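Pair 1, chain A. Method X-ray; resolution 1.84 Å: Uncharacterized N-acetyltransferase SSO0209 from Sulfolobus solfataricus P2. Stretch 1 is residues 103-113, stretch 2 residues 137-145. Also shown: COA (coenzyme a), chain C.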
# COMPACT_ATOMS: atom_id res chain seq x y z
N ILE A 103 10.90 7.45 1.79
CA ILE A 103 9.60 7.81 1.23
C ILE A 103 8.56 6.73 1.50
O ILE A 103 7.45 7.03 1.96
CB ILE A 103 9.68 8.08 -0.28
CG1 ILE A 103 10.43 9.40 -0.53
CG2 ILE A 103 8.27 8.15 -0.89
CD1 ILE A 103 10.72 9.70 -1.98
N ALA A 104 8.90 5.47 1.23
CA ALA A 104 7.90 4.40 1.42
C ALA A 104 7.55 4.29 2.89
O ALA A 104 6.40 4.08 3.26
CB ALA A 104 8.41 3.08 0.89
N THR A 105 8.56 4.46 3.76
CA THR A 105 8.29 4.40 5.18
C THR A 105 7.32 5.47 5.60
O THR A 105 6.41 5.20 6.39
CB THR A 105 9.60 4.54 6.01
OG1 THR A 105 10.43 3.40 5.77
CG2 THR A 105 9.27 4.60 7.49
N THR A 106 7.48 6.69 5.09
CA THR A 106 6.59 7.75 5.53
C THR A 106 5.22 7.63 4.86
O THR A 106 4.21 7.97 5.47
CB THR A 106 7.19 9.14 5.25
OG1 THR A 106 7.40 9.31 3.83
CG2 THR A 106 8.52 9.30 6.00
N LEU A 107 5.18 7.13 3.62
CA LEU A 107 3.87 6.88 2.99
C LEU A 107 3.06 5.88 3.83
O LEU A 107 1.86 6.07 4.08
CB LEU A 107 4.04 6.34 1.55
CG LEU A 107 4.45 7.38 0.49
CD1 LEU A 107 4.86 6.70 -0.81
CD2 LEU A 107 3.32 8.38 0.24
N LEU A 108 3.71 4.79 4.24
CA LEU A 108 3.03 3.78 5.06
C LEU A 108 2.59 4.34 6.40
O LEU A 108 1.51 4.03 6.87
CB LEU A 108 3.93 2.56 5.29
CG LEU A 108 4.02 1.56 4.15
CD1 LEU A 108 5.34 0.80 4.19
CD2 LEU A 108 2.83 0.58 4.22
N GLU A 109 3.43 5.17 7.04
CA GLU A 109 3.04 5.71 8.33
C GLU A 109 1.81 6.59 8.20
O GLU A 109 0.92 6.54 9.04
CB GLU A 109 4.18 6.52 8.96
CG GLU A 109 3.91 6.89 10.43
CD GLU A 109 3.14 8.21 10.62
OE1 GLU A 109 2.94 8.97 9.65
OE2 GLU A 109 2.74 8.49 11.78
N ALA A 110 1.78 7.39 7.14
CA ALA A 110 0.68 8.32 6.94
C ALA A 110 -0.61 7.56 6.66
O ALA A 110 -1.67 7.88 7.22
CB ALA A 110 0.98 9.28 5.78
N SER A 111 -0.51 6.56 5.79
CA SER A 111 -1.68 5.75 5.46
C SER A 111 -2.16 5.00 6.70
O SER A 111 -3.34 4.96 6.98
CB SER A 111 -1.37 4.77 4.31
OG SER A 111 -2.58 4.23 3.77
N MET A 112 -1.22 4.42 7.45
CA MET A 112 -1.59 3.71 8.68
C MET A 112 -2.33 4.59 9.68
O MET A 112 -3.32 4.17 10.28
CB MET A 112 -0.34 3.15 9.35
CG MET A 112 0.17 1.91 8.69
SD MET A 112 1.76 1.40 9.35
CE MET A 112 1.35 1.27 11.08
N LYS A 113 -1.83 5.80 9.87
CA LYS A 113 -2.44 6.73 10.82
C LYS A 113 -3.87 7.05 10.40
O LYS A 113 -4.76 7.11 11.24
CB LYS A 113 -1.61 8.01 10.93
CG LYS A 113 -2.10 9.00 11.99
CD LYS A 113 -1.11 10.15 12.17
CE LYS A 113 -1.56 11.10 13.28
NZ LYS A 113 -0.61 12.24 13.50
N ALA A 137 11.87 -6.16 3.30
CA ALA A 137 12.72 -5.55 4.31
C ALA A 137 12.03 -4.35 4.93
O ALA A 137 12.05 -4.18 6.15
CB ALA A 137 14.06 -5.15 3.70
N LEU A 138 11.44 -3.52 4.07
CA LEU A 138 10.69 -2.34 4.48
C LEU A 138 9.63 -2.73 5.51
O LEU A 138 9.63 -2.25 6.65
CB LEU A 138 10.06 -1.67 3.25
CG LEU A 138 8.95 -0.63 3.37
CD1 LEU A 138 9.50 0.68 3.87
CD2 LEU A 138 8.22 -0.44 2.03
N TYR A 139 8.75 -3.64 5.11
CA TYR A 139 7.64 -4.07 5.96
C TYR A 139 8.10 -4.72 7.27
O TYR A 139 7.50 -4.50 8.33
CB TYR A 139 6.73 -5.03 5.19
CG TYR A 139 6.28 -4.49 3.84
CD1 TYR A 139 5.96 -3.15 3.66
CD2 TYR A 139 6.19 -5.33 2.74
CE1 TYR A 139 5.54 -2.68 2.41
CE2 TYR A 139 5.79 -4.87 1.51
CZ TYR A 139 5.47 -3.54 1.35
OH TYR A 139 5.05 -3.10 0.10
N GLU A 140 9.14 -5.54 7.23
CA GLU A 140 9.61 -6.15 8.48
C GLU A 140 10.19 -5.08 9.42
O GLU A 140 10.03 -5.16 10.64
CB GLU A 140 10.65 -7.24 8.19
CG GLU A 140 10.02 -8.53 7.64
CD GLU A 140 11.06 -9.56 7.22
OE1 GLU A 140 12.24 -9.18 7.06
OE2 GLU A 140 10.69 -10.75 7.06
N LYS A 141 10.82 -4.05 8.85
CA LYS A 141 11.31 -2.93 9.66
C LYS A 141 10.17 -2.20 10.36
O LYS A 141 10.34 -1.67 11.45
CB LYS A 141 12.11 -1.95 8.81
CG LYS A 141 13.62 -2.18 8.83
CD LYS A 141 14.38 -0.85 8.81
CE LYS A 141 15.89 -1.07 8.85
NZ LYS A 141 16.37 -1.76 10.08
N LEU A 142 9.00 -2.16 9.72
CA LEU A 142 7.82 -1.49 10.26
C LEU A 142 6.97 -2.46 11.07
O LEU A 142 5.80 -2.20 11.34
CB LEU A 142 6.97 -0.87 9.14
CG LEU A 142 7.34 0.56 8.71
CD1 LEU A 142 8.80 0.66 8.33
CD2 LEU A 142 6.46 1.00 7.56
N ASN A 143 7.58 -3.58 11.42
CA ASN A 143 6.97 -4.61 12.25
C ASN A 143 5.77 -5.31 11.64
O ASN A 143 4.92 -5.81 12.36
CB ASN A 143 6.57 -4.03 13.61
CG ASN A 143 7.58 -4.35 14.70
OD1 ASN A 143 7.52 -5.41 15.33
ND2 ASN A 143 8.52 -3.43 14.91
N PHE A 144 5.70 -5.37 10.32
CA PHE A 144 4.79 -6.32 9.69
C PHE A 144 5.33 -7.74 9.90
O PHE A 144 6.55 -7.95 9.92
CB PHE A 144 4.63 -6.04 8.20
CG PHE A 144 3.80 -4.83 7.90
CD1 PHE A 144 2.57 -4.98 7.28
CD2 PHE A 144 4.27 -3.56 8.18
CE1 PHE A 144 1.81 -3.87 6.97
CE2 PHE A 144 3.51 -2.45 7.88
CZ PHE A 144 2.28 -2.60 7.28
N LYS A 145 4.43 -8.70 10.07
CA LYS A 145 4.79 -10.11 10.16
C LYS A 145 4.22 -10.90 8.98
O LYS A 145 3.11 -10.63 8.54
CB LYS A 145 4.28 -10.70 11.47
CG LYS A 145 4.83 -10.02 12.72
CD LYS A 145 6.34 -9.87 12.65
CE LYS A 145 6.88 -9.23 13.93
NZ LYS A 145 8.32 -8.83 13.80
N1A COA C . 17.42 -3.48 0.05
C2A COA C . 17.40 -3.71 1.38
N3A COA C . 16.58 -3.02 2.18
C4A COA C . 15.74 -2.07 1.66
C5A COA C . 15.74 -1.80 0.30
C6A COA C . 16.61 -2.54 -0.51
N6A COA C . 16.65 -2.30 -1.95
N7A COA C . 14.81 -0.80 0.07
C8A COA C . 14.26 -0.46 1.27
N9A COA C . 14.81 -1.22 2.24
C1B COA C . 14.52 -1.17 3.68
C2B COA C . 15.67 -0.59 4.41
O2B COA C . 15.73 -1.08 5.70
C3B COA C . 15.33 0.81 4.47
O3B COA C . 16.07 1.41 5.46
P3B COA C . 17.40 2.16 5.08
O7A COA C . 17.83 3.08 6.22
O8A COA C . 17.17 2.98 3.87
O9A COA C . 18.48 1.16 4.80
C4B COA C . 13.90 0.75 4.80
O4B COA C . 13.41 -0.30 4.00
C5B COA C . 13.19 1.98 4.43
O5B COA C . 13.06 2.14 3.04
P1A COA C . 12.43 3.40 2.32
O1A COA C . 13.50 4.38 1.92
O2A COA C . 11.41 4.01 3.19
O3A COA C . 11.81 2.75 1.01
P2A COA C . 11.80 3.38 -0.44
O4A COA C . 13.15 3.26 -1.12
O5A COA C . 11.32 4.80 -0.39
O6A COA C . 10.74 2.54 -1.30
CBP COA C . 9.87 0.44 -2.20
CCP COA C . 10.63 1.18 -1.06
CDP COA C . 9.87 -1.04 -1.92
CEP COA C . 8.44 0.98 -2.21
CAP COA C . 10.61 0.78 -3.47
OAP COA C . 11.84 0.07 -3.62
C9P COA C . 9.83 0.52 -4.75
O9P COA C . 9.02 1.37 -5.20
N8P COA C . 10.00 -0.70 -5.51
C7P COA C . 9.27 -0.99 -6.74
C6P COA C . 7.74 -1.09 -6.54
C5P COA C . 7.36 -2.06 -5.43
O5P COA C . 7.90 -3.20 -5.42
N4P COA C . 6.41 -1.66 -4.39
C3P COA C . 6.06 -2.58 -3.32
C2P COA C . 5.25 -3.82 -3.68
S1P COA C . 4.46 -4.71 -2.38

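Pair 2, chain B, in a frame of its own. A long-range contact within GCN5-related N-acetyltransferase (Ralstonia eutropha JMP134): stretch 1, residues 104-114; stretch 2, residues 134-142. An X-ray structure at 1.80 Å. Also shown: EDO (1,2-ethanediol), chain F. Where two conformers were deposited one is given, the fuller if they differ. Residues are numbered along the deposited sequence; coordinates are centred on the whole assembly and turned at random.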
# COMPACT_ATOMS: atom_id res chain seq x y z
N ILE B 104 -14.85 -21.49 1.36
CA ILE B 104 -14.11 -21.14 0.14
C ILE B 104 -13.19 -19.95 0.32
O ILE B 104 -12.03 -19.99 -0.13
CB ILE B 104 -15.07 -20.93 -1.06
CG1 ILE B 104 -15.73 -22.26 -1.38
CG2 ILE B 104 -14.31 -20.38 -2.29
CD1 ILE B 104 -16.85 -22.15 -2.38
N GLY B 105 -13.68 -18.87 0.92
CA GLY B 105 -12.88 -17.69 1.13
C GLY B 105 -11.64 -17.99 1.97
O GLY B 105 -10.54 -17.57 1.65
N GLN B 106 -11.83 -18.72 3.05
CA GLN B 106 -10.70 -19.11 3.90
C GLN B 106 -9.72 -20.02 3.15
O GLN B 106 -8.50 -19.86 3.27
CB GLN B 106 -11.20 -19.77 5.17
CG GLN B 106 -10.08 -20.22 6.08
CD GLN B 106 -10.53 -20.57 7.48
OE1 GLN B 106 -11.73 -20.68 7.75
NE2 GLN B 106 -9.58 -20.75 8.38
N ALA B 107 -10.25 -20.93 2.33
CA ALA B 107 -9.41 -21.82 1.52
C ALA B 107 -8.55 -21.04 0.52
O ALA B 107 -7.35 -21.30 0.38
CB ALA B 107 -10.25 -22.82 0.80
N LEU B 108 -9.15 -20.08 -0.17
CA LEU B 108 -8.40 -19.22 -1.09
C LEU B 108 -7.38 -18.35 -0.36
O LEU B 108 -6.26 -18.18 -0.83
CB LEU B 108 -9.35 -18.35 -1.92
CG LEU B 108 -10.15 -19.10 -2.98
CD1 LEU B 108 -11.18 -18.20 -3.65
CD2 LEU B 108 -9.24 -19.70 -4.03
N MSE B 109 -7.76 -17.81 0.80
CA MSE B 109 -6.79 -17.07 1.59
C MSE B 109 -5.62 -17.95 2.00
O MSE B 109 -4.47 -17.52 1.96
CB MSE B 109 -7.44 -16.46 2.83
CG MSE B 109 -8.33 -15.26 2.56
SE MSE B 109 -7.35 -13.68 2.07
CE MSE B 109 -6.36 -13.36 3.73
N ASN B 110 -5.90 -19.19 2.39
CA ASN B 110 -4.84 -20.12 2.76
C ASN B 110 -3.90 -20.37 1.59
O ASN B 110 -2.67 -20.42 1.78
CB ASN B 110 -5.42 -21.45 3.24
CG ASN B 110 -5.95 -21.40 4.66
OD1 ASN B 110 -5.52 -20.59 5.46
ND2 ASN B 110 -6.86 -22.30 4.97
N ARG B 111 -4.47 -20.54 0.40
CA ARG B 111 -3.64 -20.73 -0.80
C ARG B 111 -2.76 -19.52 -1.08
O ARG B 111 -1.59 -19.66 -1.45
CB ARG B 111 -4.47 -21.02 -2.05
CG ARG B 111 -5.00 -22.43 -2.17
CD ARG B 111 -4.03 -23.40 -2.92
NE ARG B 111 -2.73 -23.61 -2.26
CZ ARG B 111 -2.55 -24.21 -1.07
NH1 ARG B 111 -3.58 -24.69 -0.36
NH2 ARG B 111 -1.32 -24.34 -0.58
N ALA B 112 -3.32 -18.33 -0.95
CA ALA B 112 -2.57 -17.10 -1.18
C ALA B 112 -1.44 -16.95 -0.17
O ALA B 112 -0.31 -16.64 -0.55
CB ALA B 112 -3.50 -15.88 -1.13
N GLU B 113 -1.75 -17.13 1.10
CA GLU B 113 -0.72 -17.02 2.14
C GLU B 113 0.39 -18.07 1.94
O GLU B 113 1.57 -17.77 2.12
CB GLU B 113 -1.31 -17.14 3.53
CG GLU B 113 -2.25 -15.98 3.87
CD GLU B 113 -2.90 -16.11 5.24
OE1 GLU B 113 -2.49 -16.96 6.06
OE2 GLU B 113 -3.87 -15.36 5.46
N ALA B 114 0.02 -19.29 1.57
CA ALA B 114 0.99 -20.36 1.33
C ALA B 114 1.90 -20.04 0.14
O ALA B 114 3.08 -20.37 0.16
CB ALA B 114 0.29 -21.67 1.09
N PRO B 134 -14.05 -9.99 9.40
CA PRO B 134 -14.05 -10.96 10.52
C PRO B 134 -13.24 -12.23 10.21
O PRO B 134 -12.56 -12.74 11.09
CB PRO B 134 -15.54 -11.30 10.71
CG PRO B 134 -16.29 -10.22 9.98
CD PRO B 134 -15.41 -9.77 8.87
N LEU B 135 -13.32 -12.71 8.98
CA LEU B 135 -12.51 -13.85 8.55
C LEU B 135 -11.03 -13.51 8.64
O LEU B 135 -10.23 -14.29 9.15
CB LEU B 135 -12.87 -14.26 7.11
CG LEU B 135 -11.94 -15.29 6.45
CD1 LEU B 135 -11.97 -16.62 7.23
CD2 LEU B 135 -12.31 -15.49 4.99
N TYR B 136 -10.65 -12.33 8.14
CA TYR B 136 -9.23 -11.99 8.13
C TYR B 136 -8.72 -11.91 9.56
O TYR B 136 -7.64 -12.42 9.88
CB TYR B 136 -8.95 -10.70 7.34
CG TYR B 136 -9.59 -10.67 5.96
CD1 TYR B 136 -9.67 -11.83 5.17
CD2 TYR B 136 -10.13 -9.50 5.45
CE1 TYR B 136 -10.27 -11.81 3.92
CE2 TYR B 136 -10.73 -9.46 4.20
CZ TYR B 136 -10.80 -10.62 3.44
OH TYR B 136 -11.41 -10.58 2.20
N ALA B 137 -9.49 -11.28 10.44
CA ALA B 137 -9.10 -11.18 11.83
C ALA B 137 -8.94 -12.56 12.44
O ALA B 137 -7.97 -12.80 13.16
CB ALA B 137 -10.10 -10.38 12.60
N ARG B 138 -9.88 -13.46 12.16
CA ARG B 138 -9.80 -14.85 12.63
C ARG B 138 -8.52 -15.52 12.14
O ARG B 138 -7.94 -16.36 12.83
CB ARG B 138 -10.99 -15.68 12.13
CG ARG B 138 -12.29 -15.45 12.87
CD ARG B 138 -13.35 -16.52 12.52
NE ARG B 138 -14.04 -16.25 11.26
CZ ARG B 138 -13.99 -17.01 10.16
NH1 ARG B 138 -13.27 -18.14 10.12
NH2 ARG B 138 -14.68 -16.65 9.08
N MSE B 139 -8.10 -15.16 10.93
CA MSE B 139 -6.93 -15.74 10.31
C MSE B 139 -5.62 -15.01 10.66
O MSE B 139 -4.59 -15.27 10.05
CB MSE B 139 -7.11 -15.78 8.80
CG MSE B 139 -8.26 -16.68 8.32
SE MSE B 139 -8.26 -16.71 6.36
CE MSE B 139 -6.54 -17.63 6.13
N GLY B 140 -5.67 -14.10 11.64
CA GLY B 140 -4.46 -13.49 12.19
C GLY B 140 -4.01 -12.22 11.51
O GLY B 140 -2.85 -11.79 11.67
N TRP B 141 -4.91 -11.61 10.74
CA TRP B 141 -4.67 -10.32 10.12
C TRP B 141 -5.01 -9.20 11.11
O TRP B 141 -5.95 -9.33 11.92
CB TRP B 141 -5.46 -10.16 8.82
CG TRP B 141 -5.00 -11.11 7.75
CD1 TRP B 141 -5.28 -12.44 7.66
CD2 TRP B 141 -4.19 -10.78 6.62
NE1 TRP B 141 -4.67 -12.97 6.54
CE2 TRP B 141 -3.97 -11.98 5.90
CE3 TRP B 141 -3.58 -9.60 6.16
CZ2 TRP B 141 -3.20 -12.01 4.73
CZ3 TRP B 141 -2.82 -9.64 5.02
CH2 TRP B 141 -2.63 -10.84 4.32
N SER B 142 -4.21 -8.14 11.08
CA SER B 142 -4.39 -6.99 11.97
C SER B 142 -4.60 -5.71 11.17
O SER B 142 -3.95 -5.51 10.16
CB SER B 142 -3.17 -6.77 12.86
OG SER B 142 -2.89 -7.90 13.66
C1 EDO F . -16.64 -18.18 1.75
O1 EDO F . -15.80 -19.10 2.41
C2 EDO F . -16.40 -16.79 2.28
O2 EDO F . -17.23 -15.88 1.56

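The sharpest difference lies where the first helix meets the aromatic residue after the second one. In pair 2, W141(B) donates a hydrogen bond from NE1 to OE2 of E113(B), at 2.7 Å and with an N-H...acceptor angle of 147°; the carboxylate oxygen sits at the edge of the indole, near its plane, where the N-H points. In pair 1 the matched residues are F144(A) and M112(A). The phenyl ring has no donor and the thioether no charge, and the pair meets by loose apolar contact, with SD of M112(A) 4.5 Å from CE2 of F144(A). No hydrogen bond crosses between the stretches of pair 1, whereas pair 2 has this one.

The backbones nevertheless agree closely. Superposing N, CA and C of 14 central residues gives an RMSD of 0.4 Å. The helix axes approach to 10.6 Å in pair 1 and 10.9 Å in pair 2, with signed crossing angles of -50° and -49°. The nearest CA pairs also correspond: CA of T105(A) lies 7.2 Å from CA of L138(A), and CA of Q106(B) lies 7.3 Å from CA of L135(B). In both, the second helix gives way alike: L142(A) and M139(B) are the first residues to leave helical phi/psi, and the chain then passes through positive phi at N143(A) (65°) and G140(B) (90°). For G140(B), a CB would be jammed against the preceding carbonyl oxygen, so glycine suits these angles.

At the centre, L108(A) matches M109(B), and their side-chain centres fall 0.4 Å apart. The leucine packs through CD1 against CD2 of L142(A) at 3.6 Å and CE1 of Y139(A) at 3.9 Å, while its CD2 lies 4.4 Å from CZ of F144(A). Selenomethionine M109(B), with all three chi angles m, folds its unbranched chain into comparable space: its CE reaches CD1 of Y136(B) at 3.9 Å and CE2 of W141(B) at 3.5 Å. Its CB meets CE of M139(B) at 3.6 Å. M139(B), also selenomethionine and matched to L142(A), extends further along the first helix, bringing CE to 3.2 Å from OD1 of N110(B). This longer reach accompanies a larger buried surface, 415 Å² against 326 Å².

Near the start of the first helix, A104(A) places CB 3.7 Å from CD2 of L138(A). Its match, G105(B), leaves that filling absent; its carbonyl carbon C lies 4.0 Å from CD2 of L135(B). Next along, T105(A) brings OG1 to 3.4 Å from CD1 of L138(A), while Q106(B) covers its leucine with CB, 3.8 Å from CD1 of L135(B).

This end of the helix also offers free amides. In pair 1 they serve coenzyme A: N of A104(A) binds O5A at 3.0 Å, and both N and OG1 of T105(A) bind O2A, at 2.9 and 2.8 Å. In pair 2, N of G105(B) donates to O1 of 1,2-ethanediol at 2.6 Å. An ideal CB on that glycine would clash with the diol's C2.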